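Local coordinates for saframycin Mx1 synthetase B (Legionella pneumophila subsp. pneumophila, PDB 3KXW), which is an AMP-binding enzyme of the ANL superfamily, with a large N-terminal domain and a smaller C-terminal domain, at residues Ala55-Glu60 with Leu83-Ala88; Arg67-Phe72 with Val93-Pro98; Ile118-Ala123 with Pro144-Glu149. All coordinates share one frame; numbering follows the deposited sequence.

Interaction 1 (Ala55-Glu60 with Leu83-Ala88); sequences ATLQAE and LGCLYA
L57 reaches across to the C-terminal end of helix 76-87, meeting G84 and C85, and to A88 next in the chain, and its CD1 methyl does nearly all the touching. This methyl lies 4.0 Å from C85 CA and equally far from G84 O, a carbonyl oxygen already bonded by A88 N, four residues on. C85 SG and A88 CB complete the surround, each 4.2 Å from L57 CD1. With CG anti to the carbonyl carbon and CD1 anti to CA (chi2 174°), the leucine projects that methyl well clear of its own helix. Small partners suit the other side: G84 presents bare backbone, and A88 contributes a single methyl that points at L57. Beside this apolar patch Q58 passes over A88, its CG 4.5 Å from A88 CB and its NE2 4.3 Å from A88 CA. The two helices, 43-59 and 76-87, both pack on strand 67-71 of the AMP-binding domain, and the second is the crossover helix of the beta-alpha-beta unit 67-95. C85 SG, besides touching L57, packs on V68 and L70 of that strand, and L57 also rests on V68. Farther out, Q58 NE2 donates a hydrogen bond to Q160 O, which holds the amide beside A88. W159 NE1 bonds to Y87 O at the helix end, and Y87 OH is tied back to D47 OD1 on helix 43-59.

Interaction 2 (Arg67-Phe72 with Val93-Pro98); sequences RVLLLF and VPIYPP
L70 N bonds to V93 O at 2.8 Å in the parallel strand pair of a beta-alpha-beta unit, strands 67-71 and 91-95 being linked through helix 76-87. V93 N donates to V68 O at 2.9 Å and I95 N to L70 O at 3.0 Å, so that L70 spends both of its polar backbone atoms on this neighbour. The L70 donor stands well above the plane of the V93 carbonyl, 47° out of it, and the same oxygen also receives a CA-H contact from L69. L69 N and O and L71 N turn instead to strand 118-121. P94, which lacks an N-H, fits here because its nitrogen faces away from strand 67-71, on the outermost strand of the sheet in this chain.

L69, V93, L71 and I95 share the face covered by helix 101-114, and branched aliphatic chains fill it. L69 and I95 meet at about a right angle: L69 CD1 touches I95 CG2 at 3.7 Å, and L69 CD2 touches I95 CD1 at 3.8 Å. At the strand's start the methylene part of R67 lies alongside V93, CG against CG2, while its guanidinium bonds to S114 O through NE and, close by in the chain, to G65 O through NH1. Beyond the last bridge the prolines take over, offering carbon rather than donors: P97 CD sits 3.3 Å from F72 O, and L71 CD1 meets P98 CD tip to tip at 3.8 Å.

Interaction 3 (Ile118-Ala123 with Pro144-Glu149); sequences IVLMIA and PAIALE
Parallel strands 118-121 and 143-147 are neighbours in the sheet of the AMP-binding domain that also holds strand 67-71, and V119 opens their register by donating from its N to P144 O at 2.9 Å. I146 N answers to V119 O, nearly along the C=O axis (171°). M121 N then bonds to I146 O at 3.2 Å, and L148 N to M121 O at 2.9 Å, just as the second strand gives way to a 3-10 turn.

Side chains alternate between two faces. On one, V119 CG1 is held between the backbone N and the carbonyl carbon (chi1 55°), a position from which it meets A145 CB at 3.6 Å; M121, a selenomethionine in this crystal, bends at its end to bring CE beside the same alanine. A145 is small enough to leave room for both, and F140 of the adjoining strand lies against V119 and M121. On the other face L120 and I146 run side by side, pointing the same way, with L120 CD2 3.8 Å from I146 CB. L120 CD1 also approaches L148 CD1, and L148 continues onto P77, Q80 and A81 of helix 76-87.

Where the first strand ends, I122 occupies the N-cap position of helix 123-129. The E149 carboxylate comes to this helix start, where its negative charge would probably interact favourably with the helix dipole. A123 N reaches E149 OE1 on its syn side at 2.7 Å, 19° out of the carboxylate plane.

Strand 67-71 is the common element: it belongs to interaction 2, borders strand 118-121 of interaction 3, and supports both helices of interaction 1. Probable hydrogen bonds of 2.9 Å, L120 N to L69 O and L71 N to L120 O, join interactions 2 and 3 into one sheet, their centres about 10 Å apart. From interaction 1, C85 SG packs at 3.7 Å on L70 CD2, on the face opposite helix 101-114, and E60 CG lies 3.8 Å from I146 CD1 of interaction 3. The bound 5'-O-[(S)-(dodecanoyloxy)(hydroxy)phosphoryl]adenosine is about 13 Å from the side chain of P94 in interaction 2, a residue that does not touch it.

Interaction 1 (Ala55-Glu60 with Leu83-Ala88)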
loop_
_atom_site.group_PDB
_atom_site.type_symbol
_atom_site.label_atom_id
_atom_site.label_comp_id
_atom_site.label_asym_id
_atom_site.label_seq_id
_atom_site.Cartn_x
_atom_site.Cartn_y
_atom_site.Cartn_z
ATOM N N ALA A 55 7.342 -5.379 -28.037
ATOM C CA ALA A 55 7.361 -5.963 -29.385
ATOM C C ALA A 55 6.733 -7.363 -29.358
ATOM O O ALA A 55 6.041 -7.767 -30.291
ATOM C CB ALA A 55 8.792 -6.033 -29.917
ATOM N N THR A 56 7.009 -8.105 -28.292
ATOM C CA THR A 56 6.398 -9.409 -28.103
ATOM C C THR A 56 4.875 -9.307 -27.949
ATOM O O THR A 56 4.121 -10.054 -28.581
ATOM C CB THR A 56 6.995 -10.134 -26.892
ATOM O OG1 THR A 56 8.413 -10.221 -27.053
ATOM C CG2 THR A 56 6.395 -11.523 -26.763
ATOM N N LEU A 57 4.417 -8.370 -27.123
ATOM C CA LEU A 57 2.973 -8.157 -26.978
ATOM C C LEU A 57 2.323 -7.839 -28.330
ATOM O O LEU A 57 1.277 -8.381 -28.695
ATOM C CB LEU A 57 2.703 -7.014 -25.965
ATOM C CG LEU A 57 2.979 -7.338 -24.499
ATOM C CD1 LEU A 57 2.816 -6.081 -23.609
ATOM C CD2 LEU A 57 2.057 -8.471 -24.012
ATOM N N GLN A 58 2.953 -6.941 -29.077
ATOM C CA GLN A 58 2.448 -6.588 -30.393
ATOM C C GLN A 58 2.454 -7.799 -31.334
ATOM O O GLN A 58 1.474 -8.033 -32.067
ATOM C CB GLN A 58 3.258 -5.420 -30.961
ATOM C CG GLN A 58 2.995 -4.104 -30.243
ATOM C CD GLN A 58 3.956 -3.003 -30.667
ATOM O OE1 GLN A 58 5.081 -3.267 -31.096
ATOM N NE2 GLN A 58 3.525 -1.768 -30.518
ATOM N N ALA A 59 3.526 -8.590 -31.283
ATOM C CA ALA A 59 3.647 -9.750 -32.160
ATOM C C ALA A 59 2.575 -10.775 -31.831
ATOM O O ALA A 59 2.144 -11.538 -32.704
ATOM C CB ALA A 59 5.038 -10.392 -32.030
ATOM N N GLU A 60 2.133 -10.779 -30.578
ATOM C CA GLU A 60 1.122 -11.735 -30.132
ATOM C C GLU A 60 -0.309 -11.229 -30.246
ATOM O O GLU A 60 -1.243 -11.880 -29.772
ATOM C CB GLU A 60 1.404 -12.168 -28.693
ATOM C CG GLU A 60 2.678 -12.972 -28.545
ATOM C CD GLU A 60 2.555 -14.334 -29.193
ATOM O OE1 GLU A 60 1.556 -15.028 -28.917
ATOM O OE2 GLU A 60 3.447 -14.708 -29.979
ATOM N N LEU A 83 6.489 -1.559 -17.717
ATOM C CA LEU A 83 6.840 -0.557 -18.711
ATOM C C LEU A 83 6.590 -1.120 -20.118
ATOM O O LEU A 83 6.150 -0.406 -21.031
ATOM C CB LEU A 83 8.308 -0.138 -18.576
ATOM C CG LEU A 83 8.601 0.777 -17.390
ATOM C CD1 LEU A 83 10.062 1.099 -17.384
ATOM C CD2 LEU A 83 7.810 2.048 -17.544
ATOM N N GLY A 84 6.880 -2.399 -20.293
ATOM C CA GLY A 84 6.671 -3.048 -21.578
ATOM C C GLY A 84 5.204 -2.925 -21.993
ATOM O O GLY A 84 4.905 -2.667 -23.159
ATOM N N CYS A 85 4.286 -3.062 -21.031
ATOM C CA CYS A 85 2.861 -2.855 -21.325
ATOM C C CYS A 85 2.606 -1.436 -21.792
ATOM O O CYS A 85 1.913 -1.213 -22.781
ATOM C CB CYS A 85 1.967 -3.133 -20.111
ATOM S SG CYS A 85 1.850 -4.847 -19.667
ATOM N N LEU A 86 3.142 -0.463 -21.067
ATOM C CA LEU A 86 2.910 0.920 -21.437
ATOM C C LEU A 86 3.457 1.244 -22.836
ATOM O O LEU A 86 2.817 1.962 -23.604
ATOM C CB LEU A 86 3.511 1.901 -20.409
ATOM C CG LEU A 86 3.010 1.833 -18.962
ATOM C CD1 LEU A 86 3.309 3.111 -18.192
ATOM C CD2 LEU A 86 1.556 1.463 -18.881
ATOM N N TYR A 87 4.655 0.750 -23.141
ATOM C CA TYR A 87 5.245 0.970 -24.458
ATOM C C TYR A 87 4.393 0.390 -25.579
ATOM O O TYR A 87 4.480 0.855 -26.701
ATOM C CB TYR A 87 6.619 0.334 -24.562
ATOM C CG TYR A 87 7.793 1.135 -24.028
ATOM C CD1 TYR A 87 7.821 1.627 -22.727
ATOM C CD2 TYR A 87 8.920 1.332 -24.821
ATOM C CE1 TYR A 87 8.947 2.319 -22.241
ATOM C CE2 TYR A 87 10.037 2.033 -24.352
ATOM C CZ TYR A 87 10.048 2.512 -23.061
ATOM O OH TYR A 87 11.187 3.182 -22.630
ATOM N N ALA A 88 3.612 -0.641 -25.285
ATOM C CA ALA A 88 2.708 -1.218 -26.282
ATOM C C ALA A 88 1.344 -0.526 -26.323
ATOM O O ALA A 88 0.482 -0.893 -27.122
ATOM C CB ALA A 88 2.534 -2.708 -26.030
#

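Interaction 2 (Arg67-Phe72 with Val93-Pro98)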
loop_
_atom_site.group_PDB
_atom_site.type_symbol
_atom_site.label_atom_id
_atom_site.label_comp_id
_atom_site.label_asym_id
_atom_site.label_seq_id
_atom_site.Cartn_x
_atom_site.Cartn_y
_atom_site.Cartn_z
ATOM N N ARG A 67 -6.029 -5.057 -22.081
ATOM C CA ARG A 67 -5.433 -5.249 -20.772
ATOM C C ARG A 67 -4.463 -6.427 -20.821
ATOM O O ARG A 67 -4.759 -7.461 -21.417
ATOM C CB ARG A 67 -6.484 -5.493 -19.679
ATOM C CG ARG A 67 -7.177 -4.226 -19.172
ATOM C CD ARG A 67 -8.113 -3.642 -20.245
ATOM N NE ARG A 67 -9.259 -4.506 -20.520
ATOM C CZ ARG A 67 -9.929 -4.514 -21.672
ATOM N NH1 ARG A 67 -9.546 -3.710 -22.667
ATOM N NH2 ARG A 67 -10.974 -5.327 -21.830
ATOM N N VAL A 68 -3.317 -6.252 -20.171
ATOM C CA VAL A 68 -2.339 -7.316 -20.021
ATOM C C VAL A 68 -2.138 -7.542 -18.538
ATOM O O VAL A 68 -1.767 -6.624 -17.803
ATOM C CB VAL A 68 -0.999 -6.961 -20.701
ATOM C CG1 VAL A 68 0.058 -8.062 -20.463
ATOM C CG2 VAL A 68 -1.208 -6.690 -22.200
ATOM N N LEU A 69 -2.441 -8.758 -18.092
ATOM C CA LEU A 69 -2.308 -9.130 -16.690
ATOM C C LEU A 69 -0.839 -9.369 -16.340
ATOM O O LEU A 69 -0.129 -10.033 -17.084
ATOM C CB LEU A 69 -3.114 -10.412 -16.437
ATOM C CG LEU A 69 -3.387 -10.745 -14.980
ATOM C CD1 LEU A 69 -4.264 -9.643 -14.372
ATOM C CD2 LEU A 69 -4.038 -12.147 -14.836
ATOM N N LEU A 70 -0.384 -8.859 -15.204
ATOM C CA LEU A 70 1.015 -9.033 -14.834
ATOM C C LEU A 70 1.089 -9.785 -13.533
ATOM O O LEU A 70 0.799 -9.233 -12.484
ATOM C CB LEU A 70 1.707 -7.687 -14.671
ATOM C CG LEU A 70 1.636 -6.785 -15.896
ATOM C CD1 LEU A 70 2.360 -5.457 -15.627
ATOM C CD2 LEU A 70 2.267 -7.473 -17.104
ATOM N N LEU A 71 1.449 -11.063 -13.617
ATOM C CA LEU A 71 1.475 -11.907 -12.429
ATOM C C LEU A 71 2.922 -12.066 -12.017
ATOM O O LEU A 71 3.660 -12.869 -12.616
ATOM C CB LEU A 71 0.803 -13.249 -12.739
ATOM C CG LEU A 71 0.407 -14.214 -11.635
ATOM C CD1 LEU A 71 -0.396 -15.377 -12.226
ATOM C CD2 LEU A 71 1.650 -14.737 -10.913
ATOM N N PHE A 72 3.348 -11.288 -11.016
ATOM C CA PHE A 72 4.748 -11.267 -10.588
ATOM C C PHE A 72 4.875 -11.021 -9.104
ATOM O O PHE A 72 4.131 -10.203 -8.534
ATOM C CB PHE A 72 5.525 -10.135 -11.291
ATOM C CG PHE A 72 5.775 -10.381 -12.739
ATOM C CD1 PHE A 72 6.886 -11.114 -13.148
ATOM C CD2 PHE A 72 4.893 -9.870 -13.701
ATOM C CE1 PHE A 72 7.109 -11.364 -14.509
ATOM C CE2 PHE A 72 5.117 -10.090 -15.060
ATOM C CZ PHE A 72 6.228 -10.849 -15.464
ATOM N N VAL A 93 -2.156 -4.592 -15.808
ATOM C CA VAL A 93 -2.969 -5.018 -14.673
ATOM C C VAL A 93 -2.155 -5.918 -13.743
ATOM O O VAL A 93 -2.135 -7.145 -13.890
ATOM C CB VAL A 93 -4.285 -5.756 -15.110
ATOM C CG1 VAL A 93 -5.142 -6.068 -13.869
ATOM C CG2 VAL A 93 -5.076 -4.912 -16.138
ATOM N N PRO A 94 -1.468 -5.302 -12.777
ATOM C CA PRO A 94 -0.634 -6.034 -11.820
ATOM C C PRO A 94 -1.430 -6.807 -10.773
ATOM O O PRO A 94 -2.375 -6.252 -10.210
ATOM C CB PRO A 94 0.144 -4.921 -11.101
ATOM C CG PRO A 94 0.074 -3.743 -11.971
ATOM C CD PRO A 94 -1.285 -3.850 -12.666
ATOM N N ILE A 95 -1.043 -8.050 -10.502
ATOM C CA ILE A 95 -1.666 -8.810 -9.420
ATOM C C ILE A 95 -0.622 -9.596 -8.622
ATOM O O ILE A 95 0.393 -10.018 -9.171
ATOM C CB ILE A 95 -2.742 -9.809 -9.941
ATOM C CG1 ILE A 95 -2.098 -10.919 -10.775
ATOM C CG2 ILE A 95 -3.809 -9.094 -10.733
ATOM C CD1 ILE A 95 -3.073 -12.076 -11.167
ATOM N N TYR A 96 -0.881 -9.771 -7.328
ATOM C CA TYR A 96 -0.109 -10.673 -6.468
ATOM C C TYR A 96 -0.203 -12.086 -7.011
ATOM O O TYR A 96 -1.277 -12.520 -7.406
ATOM C CB TYR A 96 -0.714 -10.703 -5.055
ATOM C CG TYR A 96 -0.630 -9.420 -4.261
ATOM C CD1 TYR A 96 0.463 -9.168 -3.414
ATOM C CD2 TYR A 96 -1.659 -8.472 -4.308
ATOM C CE1 TYR A 96 0.544 -7.988 -2.663
ATOM C CE2 TYR A 96 -1.579 -7.287 -3.560
ATOM C CZ TYR A 96 -0.476 -7.058 -2.742
ATOM O OH TYR A 96 -0.398 -5.886 -2.018
ATOM N N PRO A 97 0.911 -12.823 -7.023
ATOM C CA PRO A 97 0.812 -14.236 -7.400
ATOM C C PRO A 97 -0.217 -14.943 -6.503
ATOM O O PRO A 97 -0.211 -14.718 -5.287
ATOM C CB PRO A 97 2.239 -14.751 -7.163
ATOM C CG PRO A 97 3.084 -13.560 -7.446
ATOM C CD PRO A 97 2.311 -12.380 -6.894
ATOM N N PRO A 98 -1.116 -15.746 -7.104
ATOM C CA PRO A 98 -2.262 -16.348 -6.398
ATOM C C PRO A 98 -1.835 -17.587 -5.615
ATOM O O PRO A 98 -2.265 -18.705 -5.919
ATOM C CB PRO A 98 -3.221 -16.715 -7.536
ATOM C CG PRO A 98 -2.332 -16.942 -8.735
ATOM C CD PRO A 98 -1.093 -16.077 -8.542
#

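Interaction 3 (Ile118-Ala123 with Pro144-Glu149)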
loop_
_atom_site.group_PDB
_atom_site.type_symbol
_atom_site.label_atom_id
_atom_site.label_comp_id
_atom_site.label_asym_id
_atom_site.label_seq_id
_atom_site.Cartn_x
_atom_site.Cartn_y
_atom_site.Cartn_z
ATOM N N ILE A 118 -3.615 -11.219 -22.573
ATOM C CA ILE A 118 -2.369 -11.945 -22.321
ATOM C C ILE A 118 -2.021 -11.789 -20.848
ATOM O O ILE A 118 -2.367 -10.784 -20.245
ATOM C CB ILE A 118 -1.203 -11.382 -23.145
ATOM C CG1 ILE A 118 -1.416 -11.647 -24.626
ATOM C CG2 ILE A 118 0.129 -11.978 -22.716
ATOM C CD1 ILE A 118 -1.366 -13.113 -24.971
ATOM N N VAL A 119 -1.394 -12.801 -20.257
ATOM C CA VAL A 119 -0.788 -12.651 -18.935
ATOM C C VAL A 119 0.717 -12.932 -19.033
ATOM O O VAL A 119 1.139 -13.884 -19.687
ATOM C CB VAL A 119 -1.485 -13.522 -17.833
ATOM C CG1 VAL A 119 -1.534 -14.991 -18.223
ATOM C CG2 VAL A 119 -0.790 -13.354 -16.481
ATOM N N LEU A 120 1.511 -12.053 -18.432
ATOM C CA LEU A 120 2.950 -12.246 -18.309
ATOM C C LEU A 120 3.304 -12.721 -16.910
ATOM O O LEU A 120 2.736 -12.270 -15.921
ATOM C CB LEU A 120 3.711 -10.949 -18.620
ATOM C CG LEU A 120 3.347 -10.361 -19.989
ATOM C CD1 LEU A 120 4.103 -9.073 -20.239
ATOM C CD2 LEU A 120 3.615 -11.346 -21.150
HETATM N N MSE A 121 4.237 -13.650 -16.821
HETATM C CA MSE A 121 4.712 -14.093 -15.510
HETATM C C MSE A 121 6.069 -14.733 -15.722
HETATM O O MSE A 121 6.439 -14.968 -16.854
HETATM C CB MSE A 121 3.728 -15.110 -14.919
HETATM C CG MSE A 121 3.652 -16.427 -15.702
HETATM SE SE MSE A 121 2.260 -17.611 -14.962
HETATM C CE MSE A 121 0.640 -16.660 -15.565
ATOM N N ILE A 122 6.800 -15.057 -14.655
ATOM C CA ILE A 122 8.086 -15.734 -14.866
ATOM C C ILE A 122 7.914 -17.230 -15.178
ATOM O O ILE A 122 6.896 -17.823 -14.840
ATOM C CB ILE A 122 9.076 -15.551 -13.703
ATOM C CG1 ILE A 122 8.601 -16.305 -12.459
ATOM C CG2 ILE A 122 9.334 -14.068 -13.438
ATOM C CD1 ILE A 122 9.626 -16.338 -11.350
ATOM N N ALA A 123 8.917 -17.826 -15.828
ATOM C CA ALA A 123 8.837 -19.223 -16.259
ATOM C C ALA A 123 8.455 -20.184 -15.136
ATOM O O ALA A 123 7.613 -21.060 -15.324
ATOM C CB ALA A 123 10.146 -19.663 -16.935
ATOM N N PRO A 144 -4.178 -16.613 -22.279
ATOM C CA PRO A 144 -2.886 -17.074 -22.797
ATOM C C PRO A 144 -1.731 -16.458 -22.009
ATOM O O PRO A 144 -1.719 -15.247 -21.754
ATOM C CB PRO A 144 -2.875 -16.556 -24.240
ATOM C CG PRO A 144 -4.317 -16.484 -24.623
ATOM C CD PRO A 144 -5.057 -16.104 -23.348
ATOM N N ALA A 145 -0.773 -17.297 -21.640
ATOM C CA ALA A 145 0.314 -16.887 -20.761
ATOM C C ALA A 145 1.638 -16.915 -21.508
ATOM O O ALA A 145 1.816 -17.690 -22.457
ATOM C CB ALA A 145 0.350 -17.767 -19.497
ATOM N N ILE A 146 2.552 -16.040 -21.106
ATOM C CA ILE A 146 3.870 -15.950 -21.719
ATOM C C ILE A 146 4.901 -15.760 -20.627
ATOM O O ILE A 146 4.761 -14.876 -19.767
ATOM C CB ILE A 146 3.981 -14.763 -22.696
ATOM C CG1 ILE A 146 2.976 -14.891 -23.832
ATOM C CG2 ILE A 146 5.431 -14.643 -23.259
ATOM C CD1 ILE A 146 3.011 -13.693 -24.790
ATOM N N ALA A 147 5.921 -16.606 -20.636
ATOM C CA ALA A 147 7.019 -16.484 -19.692
ATOM C C ALA A 147 7.916 -15.323 -20.071
ATOM O O ALA A 147 8.390 -15.240 -21.202
ATOM C CB ALA A 147 7.826 -17.773 -19.667
ATOM N N LEU A 148 8.194 -14.440 -19.117
ATOM C CA LEU A 148 8.978 -13.257 -19.444
ATOM C C LEU A 148 10.380 -13.646 -19.938
ATOM O O LEU A 148 10.903 -13.020 -20.857
ATOM C CB LEU A 148 9.040 -12.262 -18.267
ATOM C CG LEU A 148 9.197 -10.785 -18.663
ATOM C CD1 LEU A 148 7.934 -10.184 -19.301
ATOM C CD2 LEU A 148 9.649 -9.937 -17.468
ATOM N N GLU A 149 10.965 -14.694 -19.366
ATOM C CA GLU A 149 12.283 -15.138 -19.807
ATOM C C GLU A 149 12.366 -15.539 -21.285
ATOM O O GLU A 149 13.465 -15.639 -21.842
ATOM C CB GLU A 149 12.795 -16.292 -18.939
ATOM C CG GLU A 149 13.114 -15.886 -17.517
ATOM C CD GLU A 149 11.987 -16.242 -16.566
ATOM O OE1 GLU A 149 10.839 -16.337 -17.045
ATOM O OE2 GLU A 149 12.254 -16.439 -15.353
#